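Local coordinates for YlmD (Geobacillus stearothermophilus, PDB 6T1B), which catalyses the phosphorolysis of adenosine, inosine and S-methyl-5'-thioadenosine to the free base and a ribose 1-phosphate, and also deaminates adenosine, using zinc, at residues Cys76-Lys90 and Ala103-Val117. Sequence-based numbering, arbitrary orientation.
With NOS (inosine), chain B.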
loop_
_atom_site.group_PDB
_atom_site.type_symbol
_atom_site.label_atom_id
_atom_site.label_comp_id
_atom_site.label_asym_id
_atom_site.label_seq_id
_atom_site.Cartn_x
_atom_site.Cartn_y
_atom_site.Cartn_z
ATOM N N CYS A 76 8.643 0.707 9.105
ATOM C CA CYS A 76 7.884 -0.425 8.616
ATOM C C CYS A 76 6.988 -0.945 9.735
ATOM O O CYS A 76 7.218 -0.681 10.929
ATOM C CB CYS A 76 8.842 -1.537 8.172
ATOM S SG CYS A 76 9.931 -1.054 6.796
ATOM N N CYS A 77 6.003 -1.743 9.342
ATOM C CA CYS A 77 5.094 -2.367 10.294
ATOM C C CYS A 77 4.908 -3.844 9.990
ATOM O O CYS A 77 5.292 -4.346 8.935
ATOM C CB CYS A 77 3.752 -1.635 10.348
ATOM S SG CYS A 77 2.806 -1.587 8.823
ATOM N N GLU A 78 4.349 -4.548 10.971
ATOM C CA GLU A 78 4.281 -5.997 10.907
ATOM C C GLU A 78 3.373 -6.479 9.794
ATOM O O GLU A 78 3.617 -7.548 9.225
ATOM C CB GLU A 78 3.779 -6.550 12.230
ATOM C CG GLU A 78 3.831 -8.037 12.317
ATOM C CD GLU A 78 3.362 -8.566 13.674
ATOM O OE1 GLU A 78 3.401 -9.830 13.841
ATOM O OE2 GLU A 78 2.981 -7.791 14.577
ATOM N N GLN A 79 2.299 -5.749 9.498
ATOM C CA GLN A 79 1.332 -6.104 8.449
ATOM C C GLN A 79 0.662 -7.450 8.724
ATOM O O GLN A 79 0.891 -8.449 8.042
ATOM C CB GLN A 79 1.964 -6.035 7.057
ATOM C CG GLN A 79 2.440 -4.640 6.702
ATOM C CD GLN A 79 3.028 -4.503 5.309
ATOM O OE1 GLN A 79 4.129 -3.995 5.139
ATOM N NE2 GLN A 79 2.261 -4.900 4.304
ATOM N N VAL A 80 -0.229 -7.426 9.716
ATOM C CA VAL A 80 -0.905 -8.626 10.179
ATOM C C VAL A 80 -2.245 -8.881 9.509
ATOM O O VAL A 80 -2.981 -9.785 9.929
ATOM C CB VAL A 80 -1.064 -8.624 11.715
ATOM C CG1 VAL A 80 0.308 -8.572 12.363
ATOM C CG2 VAL A 80 -1.971 -7.485 12.180
ATOM N N HIS A 81 -2.554 -8.115 8.456
ATOM C CA HIS A 81 -3.840 -8.225 7.749
ATOM C C HIS A 81 -5.026 -7.868 8.626
ATOM O O HIS A 81 -6.120 -8.421 8.499
ATOM C CB HIS A 81 -4.021 -9.595 7.086
ATOM C CG HIS A 81 -3.273 -9.730 5.813
ATOM N ND1 HIS A 81 -1.961 -10.147 5.763
ATOM C CD2 HIS A 81 -3.633 -9.455 4.533
ATOM C CE1 HIS A 81 -1.552 -10.153 4.506
ATOM N NE2 HIS A 81 -2.544 -9.736 3.744
ATOM N N GLY A 82 -4.800 -6.935 9.543
ATOM C CA GLY A 82 -5.843 -6.288 10.266
ATOM C C GLY A 82 -6.092 -4.872 9.771
ATOM O O GLY A 82 -5.671 -4.474 8.678
ATOM N N ALA A 83 -6.786 -4.103 10.602
ATOM C CA ALA A 83 -7.178 -2.748 10.232
ATOM C C ALA A 83 -6.627 -1.699 11.186
ATOM O O ALA A 83 -7.140 -0.573 11.223
ATOM C CB ALA A 83 -8.694 -2.646 10.109
ATOM N N ASP A 84 -5.582 -2.015 11.942
ATOM C CA ASP A 84 -5.018 -1.066 12.900
ATOM C C ASP A 84 -3.935 -0.211 12.232
ATOM O O ASP A 84 -3.290 -0.625 11.268
ATOM C CB ASP A 84 -4.475 -1.830 14.109
ATOM C CG ASP A 84 -5.582 -2.343 15.022
ATOM O OD1 ASP A 84 -6.482 -1.543 15.397
ATOM O OD2 ASP A 84 -5.557 -3.533 15.370
ATOM N N ILE A 85 -3.791 1.010 12.745
ATOM C CA ILE A 85 -2.937 2.036 12.157
ATOM C C ILE A 85 -2.203 2.726 13.296
ATOM O O ILE A 85 -2.780 2.948 14.366
ATOM C CB ILE A 85 -3.791 3.069 11.399
ATOM C CG1 ILE A 85 -4.470 2.449 10.189
ATOM C CG2 ILE A 85 -2.949 4.271 11.000
ATOM C CD1 ILE A 85 -5.550 3.329 9.584
ATOM N N GLN A 86 -0.939 3.081 13.071
ATOM C CA GLN A 86 -0.120 3.754 14.074
ATOM C C GLN A 86 0.452 5.054 13.517
ATOM O O GLN A 86 1.005 5.059 12.411
ATOM C CB GLN A 86 1.055 2.860 14.485
ATOM C CG GLN A 86 1.746 3.282 15.760
ATOM C CD GLN A 86 1.067 2.685 16.976
ATOM O OE1 GLN A 86 1.247 1.506 17.284
ATOM N NE2 GLN A 86 0.260 3.478 17.649
ATOM N N LYS A 87 0.338 6.128 14.279
ATOM C CA LYS A 87 1.057 7.359 13.983
ATOM C C LYS A 87 2.508 7.178 14.392
ATOM O O LYS A 87 2.799 6.693 15.497
ATOM C CB LYS A 87 0.460 8.505 14.784
ATOM C CG LYS A 87 1.188 9.824 14.597
ATOM C CD LYS A 87 0.501 10.939 15.337
ATOM C CE LYS A 87 1.185 12.298 15.123
ATOM N NZ LYS A 87 0.342 13.425 15.622
ATOM N N VAL A 88 3.428 7.548 13.500
ATOM C CA VAL A 88 4.853 7.444 13.790
ATOM C C VAL A 88 5.560 8.770 13.584
ATOM O O VAL A 88 5.054 9.680 12.920
ATOM C CB VAL A 88 5.527 6.349 12.940
ATOM C CG1 VAL A 88 4.939 4.988 13.302
ATOM C CG2 VAL A 88 5.344 6.635 11.444
ATOM N N THR A 89 6.753 8.876 14.183
ATOM C CA THR A 89 7.555 10.088 14.165
ATOM C C THR A 89 9.014 9.717 13.934
ATOM O O THR A 89 9.368 8.553 13.755
ATOM C CB THR A 89 7.450 10.851 15.495
ATOM O OG1 THR A 89 8.086 10.073 16.529
ATOM C CG2 THR A 89 6.004 11.126 15.857
ATOM N N LYS A 90 9.885 10.725 13.964
ATOM C CA LYS A 90 11.309 10.437 13.787
ATOM C C LYS A 90 11.838 9.484 14.849
ATOM O O LYS A 90 12.826 8.780 14.589
ATOM C CB LYS A 90 12.107 11.734 13.672
ATOM C CG LYS A 90 12.039 12.304 12.254
ATOM C CD LYS A 90 12.467 13.761 12.134
ATOM C CE LYS A 90 13.878 13.979 12.625
ATOM N NZ LYS A 90 14.475 15.192 11.999
ATOM N N ALA A 103 9.838 -4.071 13.433
ATOM C CA ALA A 103 8.750 -3.342 12.796
ATOM C C ALA A 103 7.670 -2.984 13.818
ATOM O O ALA A 103 7.508 -3.654 14.834
ATOM C CB ALA A 103 8.131 -4.213 11.705
ATOM N N VAL A 104 6.922 -1.924 13.539
ATOM C CA VAL A 104 5.830 -1.521 14.421
ATOM C C VAL A 104 4.860 -2.690 14.505
ATOM O O VAL A 104 4.327 -3.109 13.469
ATOM C CB VAL A 104 5.127 -0.268 13.880
ATOM C CG1 VAL A 104 3.952 0.115 14.764
ATOM C CG2 VAL A 104 6.092 0.865 13.730
ATOM N N PRO A 105 4.571 -3.228 15.688
ATOM C CA PRO A 105 3.805 -4.473 15.746
ATOM C C PRO A 105 2.304 -4.273 15.596
ATOM O O PRO A 105 1.731 -3.263 16.005
ATOM C CB PRO A 105 4.134 -5.020 17.143
ATOM C CG PRO A 105 4.481 -3.819 17.934
ATOM C CD PRO A 105 5.138 -2.858 17.002
ATOM N N GLY A 106 1.671 -5.267 14.978
ATOM C CA GLY A 106 0.229 -5.408 15.046
ATOM C C GLY A 106 -0.559 -4.442 14.188
ATOM O O GLY A 106 -1.775 -4.330 14.386
ATOM N N VAL A 107 0.080 -3.722 13.276
ATOM C CA VAL A 107 -0.633 -2.742 12.476
ATOM C C VAL A 107 -0.361 -2.966 10.996
ATOM O O VAL A 107 0.662 -3.536 10.599
ATOM C CB VAL A 107 -0.354 -1.273 12.877
ATOM C CG1 VAL A 107 -0.513 -1.046 14.363
ATOM C CG2 VAL A 107 1.005 -0.829 12.424
ATOM N N ASP A 108 -1.271 -2.433 10.180
ATOM C CA ASP A 108 -1.246 -2.529 8.744
ATOM C C ASP A 108 -1.263 -1.166 8.068
ATOM O O ASP A 108 -1.324 -1.103 6.837
ATOM C CB ASP A 108 -2.412 -3.403 8.250
ATOM C CG ASP A 108 -2.144 -4.867 8.513
ATOM O OD1 ASP A 108 -2.335 -5.277 9.684
ATOM O OD2 ASP A 108 -1.668 -5.519 7.553
ATOM N N GLY A 109 -1.193 -0.094 8.827
ATOM C CA GLY A 109 -1.037 1.210 8.228
ATOM C C GLY A 109 -0.268 2.106 9.168
ATOM O O GLY A 109 -0.230 1.893 10.384
ATOM N N LEU A 110 0.320 3.145 8.580
ATOM C CA LEU A 110 1.128 4.098 9.312
ATOM C C LEU A 110 0.815 5.488 8.787
ATOM O O LEU A 110 0.439 5.646 7.620
ATOM C CB LEU A 110 2.626 3.876 9.088
ATOM C CG LEU A 110 3.179 2.533 9.529
ATOM C CD1 LEU A 110 4.615 2.364 9.071
ATOM C CD2 LEU A 110 3.030 2.358 11.020
ATOM N N TYR A 111 0.997 6.497 9.633
ATOM C CA TYR A 111 0.969 7.857 9.116
ATOM C C TYR A 111 1.928 8.723 9.909
ATOM O O TYR A 111 2.302 8.384 11.033
ATOM C CB TYR A 111 -0.423 8.485 9.102
ATOM C CG TYR A 111 -1.063 8.824 10.422
ATOM C CD1 TYR A 111 -0.944 10.096 10.966
ATOM C CD2 TYR A 111 -1.859 7.903 11.077
ATOM C CE1 TYR A 111 -1.580 10.429 12.145
ATOM C CE2 TYR A 111 -2.493 8.239 12.247
ATOM C CZ TYR A 111 -2.354 9.484 12.776
ATOM O OH TYR A 111 -3.011 9.793 13.949
ATOM N N THR A 112 2.316 9.860 9.329
ATOM C CA THR A 112 3.174 10.799 10.032
ATOM C C THR A 112 2.922 12.208 9.518
ATOM O O THR A 112 2.582 12.408 8.343
ATOM C CB THR A 112 4.654 10.436 9.863
ATOM O OG1 THR A 112 5.485 11.278 10.664
ATOM C CG2 THR A 112 5.097 10.559 8.406
ATOM N N ASP A 113 3.117 13.176 10.397
ATOM C CA ASP A 113 3.093 14.573 9.998
ATOM C C ASP A 113 4.483 15.203 10.003
ATOM O O ASP A 113 4.615 16.413 9.854
ATOM C CB ASP A 113 2.079 15.380 10.819
ATOM C CG ASP A 113 2.451 15.498 12.279
ATOM O OD1 ASP A 113 3.502 14.980 12.667
ATOM O OD2 ASP A 113 1.675 16.117 13.045
ATOM N N GLU A 114 5.531 14.384 10.086
ATOM C CA GLU A 114 6.899 14.872 10.102
ATOM C C GLU A 114 7.583 14.578 8.779
ATOM O O GLU A 114 7.284 13.578 8.126
ATOM C CB GLU A 114 7.693 14.226 11.248
ATOM C CG GLU A 114 7.074 14.482 12.606
ATOM C CD GLU A 114 7.900 14.004 13.777
ATOM O OE1 GLU A 114 7.426 14.193 14.917
ATOM O OE2 GLU A 114 9.002 13.449 13.583
ATOM N N ALA A 115 8.501 15.456 8.387
ATOM C CA ALA A 115 9.379 15.163 7.265
ATOM C C ALA A 115 10.537 14.270 7.711
ATOM O O ALA A 115 10.829 14.127 8.903
ATOM C CB ALA A 115 9.922 16.447 6.646
ATOM N N GLY A 116 11.215 13.678 6.733
ATOM C CA GLY A 116 12.363 12.847 7.053
ATOM C C GLY A 116 12.032 11.444 7.500
ATOM O O GLY A 116 12.907 10.744 8.015
ATOM N N VAL A 117 10.810 10.981 7.270
ATOM C CA VAL A 117 10.328 9.686 7.729
ATOM C C VAL A 117 9.676 9.009 6.531
ATOM O O VAL A 117 8.653 9.489 6.030
ATOM C CB VAL A 117 9.304 9.855 8.871
ATOM C CG1 VAL A 117 8.738 8.522 9.278
ATOM C CG2 VAL A 117 9.956 10.563 10.034
HETATM N N9 NOS B . 5.606 -9.942 4.490
HETATM C C4 NOS B . 5.954 -8.738 4.979
HETATM N N3 NOS B . 5.188 -7.621 5.582
HETATM C C2 NOS B . 5.888 -6.460 6.054
HETATM N N1 NOS B . 7.316 -6.355 5.953
HETATM C C6 NOS B . 8.096 -7.388 5.386
HETATM O O6 NOS B . 9.285 -7.234 5.318
HETATM C C5 NOS B . 7.320 -8.624 4.887
HETATM N N7 NOS B . 7.757 -9.698 4.306
HETATM C C8 NOS B . 6.737 -10.518 4.066
HETATM C "C5'" NOS B . 2.096 -7.941 3.017
HETATM O "O5'" NOS B . 1.440 -7.849 1.755
HETATM C "C4'" NOS B . 2.290 -9.380 3.423
HETATM O "O4'" NOS B . 3.683 -9.719 3.245
HETATM C "C1'" NOS B . 4.188 -10.336 4.411
HETATM C "C2'" NOS B . 3.284 -9.899 5.559
HETATM O "O2'" NOS B . 3.257 -10.892 6.575
HETATM C "C3'" NOS B . 1.930 -9.723 4.869
HETATM O "O3'" NOS B . 1.214 -10.970 4.891
HETATM O O HOH W 1 -3.659 -4.185 11.798
HETATM O O HOH W 2 -4.480 -5.574 13.994
HETATM O O HOH W 3 1.999 -1.028 17.713
HETATM O O HOH W 4 3.614 12.128 13.069
#
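K87 lies over one face of the Y111 ring, its CB 3.9 Å from the ring centroid in a CH-pi contact, while I85 brings CG2 to the ring edge, 3.8 Å from Y111 CD2. With its CG between backbone N and carbonyl carbon (chi1 69°), Y111 swings its ring across towards K87; its OH and K87 NZ both go on to E165. H81 meets inosine with its ring edge: O3' lies in the ring plane, 2.9 Å from H81 CE1.

The carboxylate of D108 grips the backbone of the loop that bears H81. H81 N reaches D108 OD2 (2.9 Å) on the syn side, G82 N descends on D108 OD1 from well above the carboxylate plane, and V80 N adds a weak bond to OD1. OD2 is also hydrogen-bonded to ND1 of H143, which binds the catalytic zinc together with H81 and C126, and D108 probably acts as a second-shell residue, through the ring of H143 and the backbone of H81. An asparagine here would probably cost the H81 or H143 donor its acceptor and leave the loop at V80-G82 less firmly held.

Farther along the chain, strands 85-87 and 109-112 run parallel, Q86 N to G109 O and Y111 N to Q86 O, and V88 N gives a 2.8 Å bond to Y111 O. On the side of L110, C77 CB packs 3.5 Å from V107 CG2, and L110 CD2 reaches V88 CG1. Beyond the strands T112 OG1 donates to V88 O and accepts from E114 N in an ST turn, and E114 OE2 takes K90 N.

Strand 85-87 is an outermost strand of a mixed sheet within this chain, pairing in parallel with 109-112, and the loop leading into it carries H81 to the zinc-inosine site of this YfiH/LACC1-family enzyme.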